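Local coordinates for CELL WALL surface anchor family protein (Streptococcus pneumoniae, PDB 2WW8) that serves as an adhesin of the pneumococcal pilus and probably helps the bacterium recognise host cells, at residues 589-594 with 670-675; 180-183 with 188-191; 289-294 with 299-304; 303-306 with 311-314; 55-60 with 108-113. One frame throughout, in Å; residues are numbered along the deposited sequence.

Contact 1: residues 589-594 with 670-675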
# COMPACT_ATOMS: atom_id res chain seq x y z
N GLU A 589 20.22 17.46 -11.95
CA GLU A 589 19.21 16.62 -11.41
C GLU A 589 18.58 15.85 -12.60
O GLU A 589 18.40 16.44 -13.68
CB GLU A 589 18.25 17.55 -10.69
CG GLU A 589 16.90 17.03 -10.60
CD GLU A 589 15.89 17.97 -9.96
OE1 GLU A 589 16.23 18.89 -9.17
OE2 GLU A 589 14.69 17.75 -10.26
N LYS A 590 18.30 14.55 -12.45
CA LYS A 590 17.61 13.83 -13.53
C LYS A 590 16.58 12.96 -12.89
O LYS A 590 16.85 12.36 -11.84
CB LYS A 590 18.61 12.95 -14.29
CG LYS A 590 19.41 13.76 -15.28
CD LYS A 590 20.57 13.03 -15.98
CE LYS A 590 21.32 14.07 -16.86
NZ LYS A 590 22.73 13.67 -17.22
N LYS A 591 15.38 12.85 -13.45
CA LYS A 591 14.36 11.96 -12.92
C LYS A 591 14.58 10.57 -13.50
O LYS A 591 15.07 10.48 -14.63
CB LYS A 591 12.98 12.56 -13.21
CG LYS A 591 12.91 13.91 -12.52
CD LYS A 591 11.49 14.35 -12.45
CE LYS A 591 11.48 15.73 -11.81
NZ LYS A 591 10.05 16.09 -11.66
N SER A 592 14.28 9.53 -12.73
CA SER A 592 14.48 8.15 -13.13
C SER A 592 13.41 7.66 -14.12
O SER A 592 13.68 6.73 -14.90
CB SER A 592 14.41 7.25 -11.91
OG SER A 592 13.08 7.31 -11.42
N ILE A 593 12.22 8.25 -14.07
CA ILE A 593 11.14 7.89 -15.01
C ILE A 593 10.96 9.06 -15.95
O ILE A 593 10.59 10.16 -15.56
CB ILE A 593 9.88 7.43 -14.30
CG1 ILE A 593 10.23 6.17 -13.50
CG2 ILE A 593 8.69 7.18 -15.33
CD1 ILE A 593 9.19 5.90 -12.45
N GLU A 594 11.35 8.83 -17.20
CA GLU A 594 11.32 9.92 -18.13
C GLU A 594 10.70 9.48 -19.48
O GLU A 594 11.35 8.78 -20.23
CB GLU A 594 12.76 10.43 -18.28
CG GLU A 594 12.74 11.32 -19.48
CD GLU A 594 13.61 12.52 -19.37
OE1 GLU A 594 14.85 12.36 -19.15
OE2 GLU A 594 12.99 13.60 -19.56
N THR A 670 11.38 11.73 -7.22
CA THR A 670 11.17 11.26 -5.85
C THR A 670 9.83 11.79 -5.34
O THR A 670 9.53 12.95 -5.58
CB THR A 670 12.35 11.82 -5.00
OG1 THR A 670 13.54 11.07 -5.31
CG2 THR A 670 12.05 11.76 -3.51
N ASP A 671 9.02 10.98 -4.67
CA ASP A 671 7.73 11.38 -4.12
C ASP A 671 6.70 11.77 -5.18
O ASP A 671 5.73 12.43 -4.84
CB ASP A 671 7.83 12.47 -3.03
CG ASP A 671 8.55 11.98 -1.75
OD1 ASP A 671 8.35 10.81 -1.34
OD2 ASP A 671 9.35 12.73 -1.14
N GLU A 672 6.88 11.35 -6.43
CA GLU A 672 5.92 11.59 -7.50
C GLU A 672 5.38 10.24 -7.86
O GLU A 672 6.14 9.35 -8.27
CB GLU A 672 6.58 12.27 -8.72
CG GLU A 672 7.11 13.66 -8.27
CD GLU A 672 7.69 14.56 -9.36
OE1 GLU A 672 8.31 14.08 -10.36
OE2 GLU A 672 7.53 15.79 -9.17
N LYS A 673 4.06 10.10 -7.77
CA LYS A 673 3.48 8.80 -7.92
C LYS A 673 2.19 8.85 -8.73
O LYS A 673 1.37 9.74 -8.53
CB LYS A 673 3.24 8.24 -6.56
CG LYS A 673 2.57 6.82 -6.52
CD LYS A 673 2.50 6.50 -5.00
CE LYS A 673 2.11 5.06 -4.68
NZ LYS A 673 1.36 4.91 -3.35
N VAL A 674 2.02 7.93 -9.68
CA VAL A 674 0.80 7.90 -10.52
C VAL A 674 0.08 6.59 -10.20
O VAL A 674 0.76 5.59 -9.92
CB VAL A 674 1.25 7.83 -12.00
CG1 VAL A 674 0.10 7.56 -12.95
CG2 VAL A 674 1.82 9.23 -12.33
N THR A 675 -1.26 6.62 -10.27
CA THR A 675 -2.16 5.47 -10.03
C THR A 675 -3.13 5.26 -11.19
O THR A 675 -3.78 6.21 -11.66
CB THR A 675 -3.00 5.72 -8.75
OG1 THR A 675 -2.10 6.00 -7.67
CG2 THR A 675 -3.91 4.51 -8.36
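Lys591 and Glu672 form a salt bridge on the surface of the Ig-like region, joining the end of strand 587-591 to the turn that leads into strand 673-682. The lysine can be followed outward from CB. Its CG stands anti to the carbonyl carbon (chi1 -61°), and beyond that the chain runs extended, which carries the amine across to the other segment. The first contact comes at CD, the atoms before it only giving the chain its length. CD passes 3.8 Å from Glu672 OE1, and CE is 3.9 Å from that same oxygen, so the last methylenes skirt the carboxylate before the charge arrives. NZ then donates to Glu672 OE1 at 3.0 Å, while Glu672 OE2 stays at 3.6 Å from NZ, the more distant oxygen of the pair. The two side chains meet at roughly a right angle. Glutamate suits the turn because its extended chain spans a gap that the backbones leave wide: the nearest CA atoms, those of Lys591 and Thr670, are 7.8 Å apart. The backbone N of Gly669 also donates to OE1, so this oxygen is gripped by both a main-chain N-H and an ammonium group, which should favour the ionised carboxylate. The ammonium nitrogen reaches OE1 from the syn side, only 17° out of the carboxylate plane.

Contact 2: residues 180-183 with 188-191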
# COMPACT_ATOMS: atom_id res chain seq x y z
N TYR A 180 2.67 -6.19 -2.69
CA TYR A 180 2.11 -5.93 -3.99
C TYR A 180 2.92 -4.76 -4.54
O TYR A 180 2.86 -4.50 -5.72
CB TYR A 180 0.58 -5.68 -3.95
CG TYR A 180 0.10 -4.41 -3.29
CD1 TYR A 180 -0.21 -4.38 -1.93
CD2 TYR A 180 -0.05 -3.23 -4.05
CE1 TYR A 180 -0.68 -3.20 -1.32
CE2 TYR A 180 -0.45 -2.02 -3.46
CZ TYR A 180 -0.78 -2.03 -2.09
OH TYR A 180 -1.19 -0.87 -1.52
N GLU A 181 3.66 -4.07 -3.68
CA GLU A 181 4.58 -3.04 -4.09
C GLU A 181 6.04 -3.53 -4.15
O GLU A 181 6.55 -4.13 -3.20
CB GLU A 181 4.39 -1.84 -3.16
CG GLU A 181 5.38 -0.71 -3.47
CD GLU A 181 4.98 0.61 -2.76
OE1 GLU A 181 5.44 0.84 -1.61
OE2 GLU A 181 4.20 1.40 -3.34
N ARG A 182 6.70 -3.29 -5.28
CA ARG A 182 8.06 -3.72 -5.54
C ARG A 182 9.01 -2.51 -5.58
O ARG A 182 8.80 -1.54 -6.33
CB ARG A 182 8.08 -4.45 -6.90
CG ARG A 182 9.39 -5.18 -7.21
CD ARG A 182 9.38 -5.63 -8.68
NE ARG A 182 10.48 -6.60 -8.88
CZ ARG A 182 10.95 -6.99 -10.07
NH1 ARG A 182 10.47 -6.43 -11.16
NH2 ARG A 182 11.93 -7.87 -10.16
N VAL A 183 10.12 -2.60 -4.84
CA VAL A 183 11.21 -1.64 -4.96
C VAL A 183 12.01 -1.90 -6.25
O VAL A 183 12.45 -3.04 -6.48
CB VAL A 183 12.13 -1.68 -3.73
CG1 VAL A 183 13.19 -0.60 -3.81
CG2 VAL A 183 11.27 -1.52 -2.42
N THR A 188 9.44 2.81 -7.21
CA THR A 188 8.66 1.63 -6.82
C THR A 188 7.56 1.41 -7.88
O THR A 188 7.22 2.33 -8.64
CB THR A 188 7.96 1.87 -5.47
OG1 THR A 188 6.91 2.81 -5.69
CG2 THR A 188 8.94 2.42 -4.38
N LEU A 189 7.02 0.20 -7.96
CA LEU A 189 5.87 -0.03 -8.79
C LEU A 189 4.98 -0.99 -8.01
O LEU A 189 5.45 -1.62 -7.03
CB LEU A 189 6.21 -0.52 -10.23
CG LEU A 189 7.10 -1.76 -10.36
CD1 LEU A 189 6.28 -3.00 -9.98
CD2 LEU A 189 7.66 -1.97 -11.78
N SER A 190 3.70 -1.07 -8.41
CA SER A 190 2.75 -1.91 -7.67
C SER A 190 1.60 -2.32 -8.55
O SER A 190 1.20 -1.58 -9.43
CB SER A 190 2.26 -1.27 -6.37
OG SER A 190 1.25 -0.29 -6.62
N LYS A 191 1.07 -3.50 -8.30
CA LYS A 191 -0.11 -4.02 -8.98
C LYS A 191 -0.89 -4.90 -8.03
O LYS A 191 -0.32 -5.77 -7.34
CB LYS A 191 0.29 -4.84 -10.19
CG LYS A 191 -0.98 -5.23 -11.00
CD LYS A 191 -0.62 -5.68 -12.41
CE LYS A 191 -1.89 -6.23 -13.03
NZ LYS A 191 -1.50 -6.97 -14.25
O HOH W 1 4.39 2.22 -6.25
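Arg182 and Leu189 face each other as an antiparallel hydrogen-bonded pair in the middle of the hairpin formed by strands 171-184 and 187-196. Arg182 N donates to Leu189 O at 2.7 Å, nearly straight at 169°, and Leu189 N returns a bond to Arg182 O at 3.0 Å. Towards Tyr180 the ladder slackens: Lys191 N reaches Tyr180 O over a longer 3.3 Å. On the face carrying Glu181 and Thr188, a water links the two side chains, donating to Glu181 OE2 at 3.0 Å and lying 2.6 Å from Thr188 OG1. Glutamate's extended chain, with CG anti to the backbone N (chi1 177°), carries its carboxylate obliquely across the threonine to this water. Ser190, which pairs with Glu181 without hydrogen bonds, is small enough for the close approach and sets its CB 3.8 Å from Tyr180 CD2, oblique to the ring. On the other face Leu189 CD1 packs against Arg182 CB at 3.9 Å, using the aliphatic root of a side chain whose guanidinium forms a salt bridge with Asp153. Lys191 points away from strand 171-184; its NZ is covalently joined to Asn695 CG, an intramolecular isopeptide bond of the kind known from Gram-positive pilins, and also bonds Thr698 OG1. Strand 203-218 flanks strand 187-196 on its other side, where Ser211 and Thr209 bond the hydroxyls of Thr188 and Ser190.

Contact 3: residues 289-294 with 299-304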
# COMPACT_ATOMS: atom_id res chain seq x y z
N LYS A 289 30.63 37.65 30.58
CA LYS A 289 29.76 38.76 30.25
C LYS A 289 30.03 39.94 31.19
O LYS A 289 30.76 39.78 32.17
CB LYS A 289 28.32 38.31 30.46
CG LYS A 289 27.84 37.27 29.48
CD LYS A 289 27.70 37.78 28.08
CE LYS A 289 27.41 36.54 27.22
NZ LYS A 289 27.04 36.97 25.80
N GLY A 290 29.48 41.12 30.86
CA GLY A 290 29.55 42.23 31.79
C GLY A 290 30.54 43.28 31.27
O GLY A 290 31.23 43.14 30.22
N VAL A 291 30.56 44.35 32.05
CA VAL A 291 31.37 45.54 31.78
C VAL A 291 32.40 45.66 32.90
O VAL A 291 32.69 44.68 33.58
CB VAL A 291 30.48 46.74 31.66
CG1 VAL A 291 29.68 46.63 30.35
CG2 VAL A 291 29.60 46.94 32.95
N ALA A 292 33.01 46.83 33.04
CA ALA A 292 34.06 46.96 34.04
C ALA A 292 34.02 48.39 34.59
O ALA A 292 33.51 49.29 33.92
CB ALA A 292 35.43 46.65 33.40
N ASP A 293 34.57 48.62 35.77
CA ASP A 293 34.69 49.99 36.21
C ASP A 293 35.97 50.59 35.59
O ASP A 293 36.67 49.93 34.81
CB ASP A 293 34.68 50.12 37.73
CG ASP A 293 35.94 49.58 38.44
OD1 ASP A 293 36.94 49.23 37.78
OD2 ASP A 293 35.87 49.53 39.70
N LYS A 294 36.27 51.84 35.91
CA LYS A 294 37.44 52.46 35.27
C LYS A 294 38.84 51.86 35.64
O LYS A 294 39.80 52.17 34.95
CB LYS A 294 37.44 53.99 35.47
CG LYS A 294 36.34 54.72 34.65
CD LYS A 294 36.05 56.17 35.21
CE LYS A 294 36.95 57.35 34.70
NZ LYS A 294 37.01 57.32 33.21
N LEU A 299 32.11 43.63 36.32
CA LEU A 299 30.80 43.59 36.98
C LEU A 299 29.73 43.34 35.93
O LEU A 299 29.89 43.76 34.80
CB LEU A 299 30.46 44.86 37.76
CG LEU A 299 30.00 46.12 37.04
CD1 LEU A 299 29.07 46.96 37.89
CD2 LEU A 299 31.27 46.94 36.72
N ASN A 300 28.68 42.62 36.30
CA ASN A 300 27.61 42.37 35.35
C ASN A 300 26.54 43.42 35.69
O ASN A 300 25.96 43.38 36.79
CB ASN A 300 27.06 40.93 35.49
CG ASN A 300 26.13 40.56 34.37
OD1 ASN A 300 25.52 41.46 33.77
ND2 ASN A 300 26.00 39.24 34.10
N ASP A 301 26.28 44.35 34.76
CA ASP A 301 25.25 45.36 34.96
C ASP A 301 23.84 44.89 34.60
O ASP A 301 22.91 45.70 34.62
CB ASP A 301 25.56 46.60 34.12
CG ASP A 301 25.76 46.27 32.64
OD1 ASP A 301 26.25 45.18 32.21
OD2 ASP A 301 25.49 47.20 31.88
N SER A 302 23.63 43.62 34.29
CA SER A 302 22.29 43.16 33.90
C SER A 302 21.34 43.12 35.08
O SER A 302 21.70 42.70 36.18
CB SER A 302 22.39 41.81 33.24
OG SER A 302 21.11 41.17 33.22
N LEU A 303 20.10 43.54 34.92
CA LEU A 303 19.18 43.37 36.05
C LEU A 303 18.76 41.92 36.33
O LEU A 303 18.14 41.64 37.36
CB LEU A 303 17.97 44.25 35.84
CG LEU A 303 16.93 43.79 34.83
CD1 LEU A 303 15.68 43.33 35.68
CD2 LEU A 303 16.66 45.07 33.99
N PHE A 304 19.15 40.99 35.45
CA PHE A 304 18.77 39.59 35.64
C PHE A 304 19.76 38.85 36.53
O PHE A 304 19.48 37.73 36.96
CB PHE A 304 18.61 38.87 34.30
CG PHE A 304 17.62 39.54 33.40
CD1 PHE A 304 16.32 39.79 33.83
CD2 PHE A 304 18.02 39.97 32.14
CE1 PHE A 304 15.39 40.42 32.97
CE2 PHE A 304 17.11 40.60 31.29
CZ PHE A 304 15.80 40.83 31.69
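Val291 and Leu299 make a single antiparallel hydrogen-bonded pair, in which Val291 N donates to Leu299 O at 2.9 Å and Leu299 N donates back to Val291 O at 3.0 Å from well above the carbonyl plane. Beside the pair, Gly290 CA lies 3.4 Å from Leu299 O. Glycine fits here because its positive phi (108°) and the closeness of that carbonyl leave little place for a side chain. Val291 and Leu299 lie on the same face, and their branches meet CG2 to CD2 at 4.1 Å. The leucine CG sits between the backbone N and the carbonyl carbon (chi1 77°), which directs CD2 past the valine to the backbone of the next residues, 3.8 Å from Asp293 N. Asp301 comes across the valine at about a right angle, its OD1 3.9 Å from Val291 CG2, a packing contact. Further on the chain folds locally: Asn300 OD1 accepts from Ser302 N at 2.9 Å in an Asx turn, and Ser302 OG accepts from Phe304 N in an ST turn. Arg298 NH1 bonds both Lys289 O and Val291 O, and Tyr480 and Phe465 pack on Leu299. The chemistry is thus that of a single buried bridge covered on one face by branched aliphatics, after which the Asn300 and Ser302 side chains add bonds to backbone N-H groups in the turns that follow.

Contact 4: residues 303-306 with 311-314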
# COMPACT_ATOMS: atom_id res chain seq x y z
N LEU A 303 20.10 43.54 34.92
CA LEU A 303 19.18 43.37 36.05
C LEU A 303 18.76 41.92 36.33
O LEU A 303 18.14 41.64 37.36
CB LEU A 303 17.97 44.25 35.84
CG LEU A 303 16.93 43.79 34.83
CD1 LEU A 303 15.68 43.33 35.68
CD2 LEU A 303 16.66 45.07 33.99
N PHE A 304 19.15 40.99 35.45
CA PHE A 304 18.77 39.59 35.64
C PHE A 304 19.76 38.85 36.53
O PHE A 304 19.48 37.73 36.96
CB PHE A 304 18.61 38.87 34.30
CG PHE A 304 17.62 39.54 33.40
CD1 PHE A 304 16.32 39.79 33.83
CD2 PHE A 304 18.02 39.97 32.14
CE1 PHE A 304 15.39 40.42 32.97
CE2 PHE A 304 17.11 40.60 31.29
CZ PHE A 304 15.80 40.83 31.69
N TRP A 305 20.89 39.50 36.81
CA TRP A 305 21.94 38.77 37.53
C TRP A 305 22.61 39.63 38.58
O TRP A 305 22.58 40.84 38.43
CB TRP A 305 23.02 38.33 36.54
CG TRP A 305 22.47 37.49 35.39
CD1 TRP A 305 22.19 37.95 34.12
CD2 TRP A 305 22.12 36.10 35.41
NE1 TRP A 305 21.70 36.91 33.34
CE2 TRP A 305 21.65 35.78 34.11
CE3 TRP A 305 22.18 35.09 36.37
CZ2 TRP A 305 21.22 34.48 33.76
CZ3 TRP A 305 21.76 33.82 36.02
CH2 TRP A 305 21.29 33.53 34.73
N ASN A 306 23.18 39.06 39.64
CA ASN A 306 24.02 39.91 40.53
C ASN A 306 25.27 40.49 39.84
O ASN A 306 25.87 39.94 38.88
CB ASN A 306 24.46 39.07 41.73
CG ASN A 306 24.82 39.94 42.94
OD1 ASN A 306 24.20 40.98 43.17
ND2 ASN A 306 25.84 39.53 43.71
N SER A 311 30.66 35.36 34.77
CA SER A 311 30.82 34.25 33.84
C SER A 311 29.71 33.24 34.00
O SER A 311 29.04 33.20 35.04
CB SER A 311 32.21 33.60 34.01
OG SER A 311 32.24 32.85 35.18
N PHE A 312 29.51 32.40 32.99
CA PHE A 312 28.43 31.44 33.01
C PHE A 312 29.01 30.15 32.44
O PHE A 312 29.74 30.19 31.44
CB PHE A 312 27.28 31.90 32.07
CG PHE A 312 26.58 33.18 32.52
CD1 PHE A 312 25.55 33.14 33.47
CD2 PHE A 312 27.01 34.42 32.06
CE1 PHE A 312 24.88 34.31 33.91
CE2 PHE A 312 26.39 35.60 32.50
CZ PHE A 312 25.33 35.54 33.41
N THR A 313 28.65 29.04 33.09
CA THR A 313 29.19 27.73 32.70
C THR A 313 28.05 26.73 32.60
O THR A 313 27.19 26.64 33.50
CB THR A 313 30.20 27.20 33.71
OG1 THR A 313 31.26 28.16 33.77
CG2 THR A 313 30.73 25.82 33.23
N THR A 314 28.03 25.99 31.51
CA THR A 314 27.01 24.92 31.40
C THR A 314 27.37 23.97 30.26
O THR A 314 28.27 24.31 29.51
CB THR A 314 25.56 25.50 31.12
OG1 THR A 314 24.62 24.40 31.16
CG2 THR A 314 25.42 26.17 29.76
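Trp305 offers one face of its indole to the edge of Phe312, giving a T-shaped (edge-to-face) pair between a loop and the start of strand 311-315. Phe312 CE1 stands 3.4 Å above the indole plane, over the centre of the six-membered ring, and Trp305 CG lies at the edge of the Phe312 ring, in its plane. The six-membered ring of Trp305 and the Phe312 ring have centroids 4.8 Å apart, and their planes are turned by 68°. The closest atoms are Trp305 CE2 and Phe312 CE1 at 3.6 Å, while Phe312 CZ drifts toward the pyrrole side, 3.9 Å from Trp305 NE1. In both residues CG is anti to the carbonyl carbon (chi1 -56° for Trp305, -66° for Phe312), and each ring thereby reaches toward the other across backbones whose nearest CA atoms, in Trp305 and Ser311, are 10.6 Å apart. Large aromatics suit this gap because their length lets the rings meet although the backbones stay far apart. The indole's rotation is fixed at its polar edge, where Trp305 NE1 donates to Gly347 O. Phe312 is buried and is packed further by Val287 and Lys289 of the adjacent strand 284-292 and by Leu350 of a loop. Because the contact is wholly aromatic, its attraction comes from dispersion and from the slightly positive C-H edge of the phenyl ring meeting the electron-rich indole face, with the indole N-H given to the carbonyl of Gly347.

Contact 5: residues 55-60 with 108-113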
# COMPACT_ATOMS: atom_id res chain seq x y z
N THR A 55 -38.65 -37.05 -7.98
CA THR A 55 -39.77 -36.88 -7.05
C THR A 55 -41.03 -37.68 -7.44
O THR A 55 -41.19 -38.12 -8.58
CB THR A 55 -40.14 -35.39 -6.82
OG1 THR A 55 -40.63 -34.83 -8.04
CG2 THR A 55 -38.94 -34.61 -6.24
N GLY A 56 -41.95 -37.85 -6.48
CA GLY A 56 -43.19 -38.58 -6.70
C GLY A 56 -44.31 -37.96 -5.88
O GLY A 56 -44.57 -36.77 -6.02
N GLU A 57 -44.93 -38.79 -5.03
CA GLU A 57 -46.04 -38.45 -4.12
C GLU A 57 -46.21 -36.98 -3.74
O GLU A 57 -45.67 -36.54 -2.71
CB GLU A 57 -45.97 -39.31 -2.84
CG GLU A 57 -47.32 -39.77 -2.27
CD GLU A 57 -48.14 -40.66 -3.22
OE1 GLU A 57 -47.73 -40.83 -4.40
OE2 GLU A 57 -49.19 -41.19 -2.81
N GLY A 58 -46.95 -36.23 -4.56
CA GLY A 58 -47.02 -34.77 -4.44
C GLY A 58 -45.68 -34.16 -4.81
O GLY A 58 -45.55 -33.49 -5.85
N GLY A 59 -44.67 -34.40 -3.97
CA GLY A 59 -43.30 -34.09 -4.34
C GLY A 59 -42.20 -34.61 -3.43
O GLY A 59 -41.12 -34.02 -3.40
N ALA A 60 -42.46 -35.69 -2.70
CA ALA A 60 -41.41 -36.32 -1.88
C ALA A 60 -40.28 -36.94 -2.71
O ALA A 60 -40.48 -37.32 -3.87
CB ALA A 60 -42.00 -37.34 -0.92
N VAL A 108 -39.08 -48.37 -7.07
CA VAL A 108 -40.19 -49.33 -6.97
C VAL A 108 -41.48 -48.54 -6.72
O VAL A 108 -41.50 -47.65 -5.87
CB VAL A 108 -39.94 -50.45 -5.93
CG1 VAL A 108 -38.97 -51.49 -6.51
CG2 VAL A 108 -39.43 -49.90 -4.59
N GLY A 109 -42.53 -48.85 -7.49
CA GLY A 109 -43.79 -48.11 -7.44
C GLY A 109 -44.04 -47.18 -8.62
O GLY A 109 -45.19 -46.85 -8.89
N TYR A 110 -42.98 -46.79 -9.32
CA TYR A 110 -43.02 -45.73 -10.34
C TYR A 110 -42.80 -46.22 -11.78
O TYR A 110 -41.98 -47.11 -12.03
CB TYR A 110 -42.07 -44.56 -9.94
CG TYR A 110 -42.62 -43.83 -8.73
CD1 TYR A 110 -43.45 -42.71 -8.87
CD2 TYR A 110 -42.37 -44.31 -7.43
CE1 TYR A 110 -44.01 -42.07 -7.74
CE2 TYR A 110 -42.91 -43.68 -6.30
CZ TYR A 110 -43.73 -42.56 -6.47
OH TYR A 110 -44.25 -41.96 -5.34
N LYS A 111 -43.53 -45.63 -12.73
CA LYS A 111 -43.34 -45.87 -14.17
C LYS A 111 -41.91 -45.60 -14.63
O LYS A 111 -41.26 -44.71 -14.08
CB LYS A 111 -44.26 -44.95 -14.98
CG LYS A 111 -45.56 -45.56 -15.51
CD LYS A 111 -46.30 -44.40 -16.17
CE LYS A 111 -47.71 -44.75 -16.57
NZ LYS A 111 -48.35 -43.47 -16.95
N PRO A 112 -41.42 -46.35 -15.64
CA PRO A 112 -40.12 -46.01 -16.23
C PRO A 112 -40.26 -44.72 -17.03
O PRO A 112 -41.40 -44.32 -17.32
CB PRO A 112 -39.82 -47.20 -17.15
CG PRO A 112 -41.16 -47.76 -17.50
CD PRO A 112 -42.03 -47.54 -16.28
N SER A 113 -39.14 -44.08 -17.36
CA SER A 113 -39.12 -42.89 -18.20
C SER A 113 -38.96 -43.25 -19.69
O SER A 113 -38.12 -44.07 -20.05
CB SER A 113 -38.00 -41.96 -17.74
OG SER A 113 -37.73 -40.96 -18.71
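Tyr110 reaches across with the far end of its ring against Gly56, its CE1 3.7 Å from Gly56 CA and its hydroxyl continuing to the next residue. Glu57 N donates to Tyr110 OH at 3.3 Å, a long but nearly straight bond (166°), arriving at the ring edge near its plane. The ring gets there because its CG lies anti to the carbonyl carbon (chi1 -69°), aiming it at the loop 55-60. Glycine suits position 56, since the phenol sits where a CB would project, and the bare backbone lets ring and N-H be met together. Tyrosine suits the other side by combining an apolar ring carbon that packs on Gly56 CA with a terminal oxygen that accepts from Glu57 N. The Glu57 carboxylate stands nearly perpendicular to the ring, its OE1 3.8 Å from Tyr110 OH, and finds its charged partner in Lys733. Both loops belong to the prealbumin-like domain: one follows strand 48-55, the other lies between strands 97-105 and 116-121. The end of strand 724-730 and the residues after it run past both loops: the backbones of Ile729 and Lys731 bond Thr55, while those of Glu732 and Lys734 bond Lys111 and Gly109.

In the fold
Contacts 3 and 4 belong together: they share Leu303 and Phe304, touch through Lys289 and Asn300 against Phe312, and reach neighbouring strands 284-292 and 311-315. Contact 3 is buried and chiefly backbone bonding, contact 4 partly buried and aromatic. Contacts 1 and 2, centres about 14 Å apart, reach strands that strand 203-218 connects; there a surface ion pair contrasts with a partly buried hairpin ladder beside an isopeptide bond. Contact 5, also at the surface, unites two loops by a phenol and a main-chain N-H. Its centre lies about 119 Å from that of contact 3, on the opposite side of the chain's centre, which reflects the elongated shape of the protein.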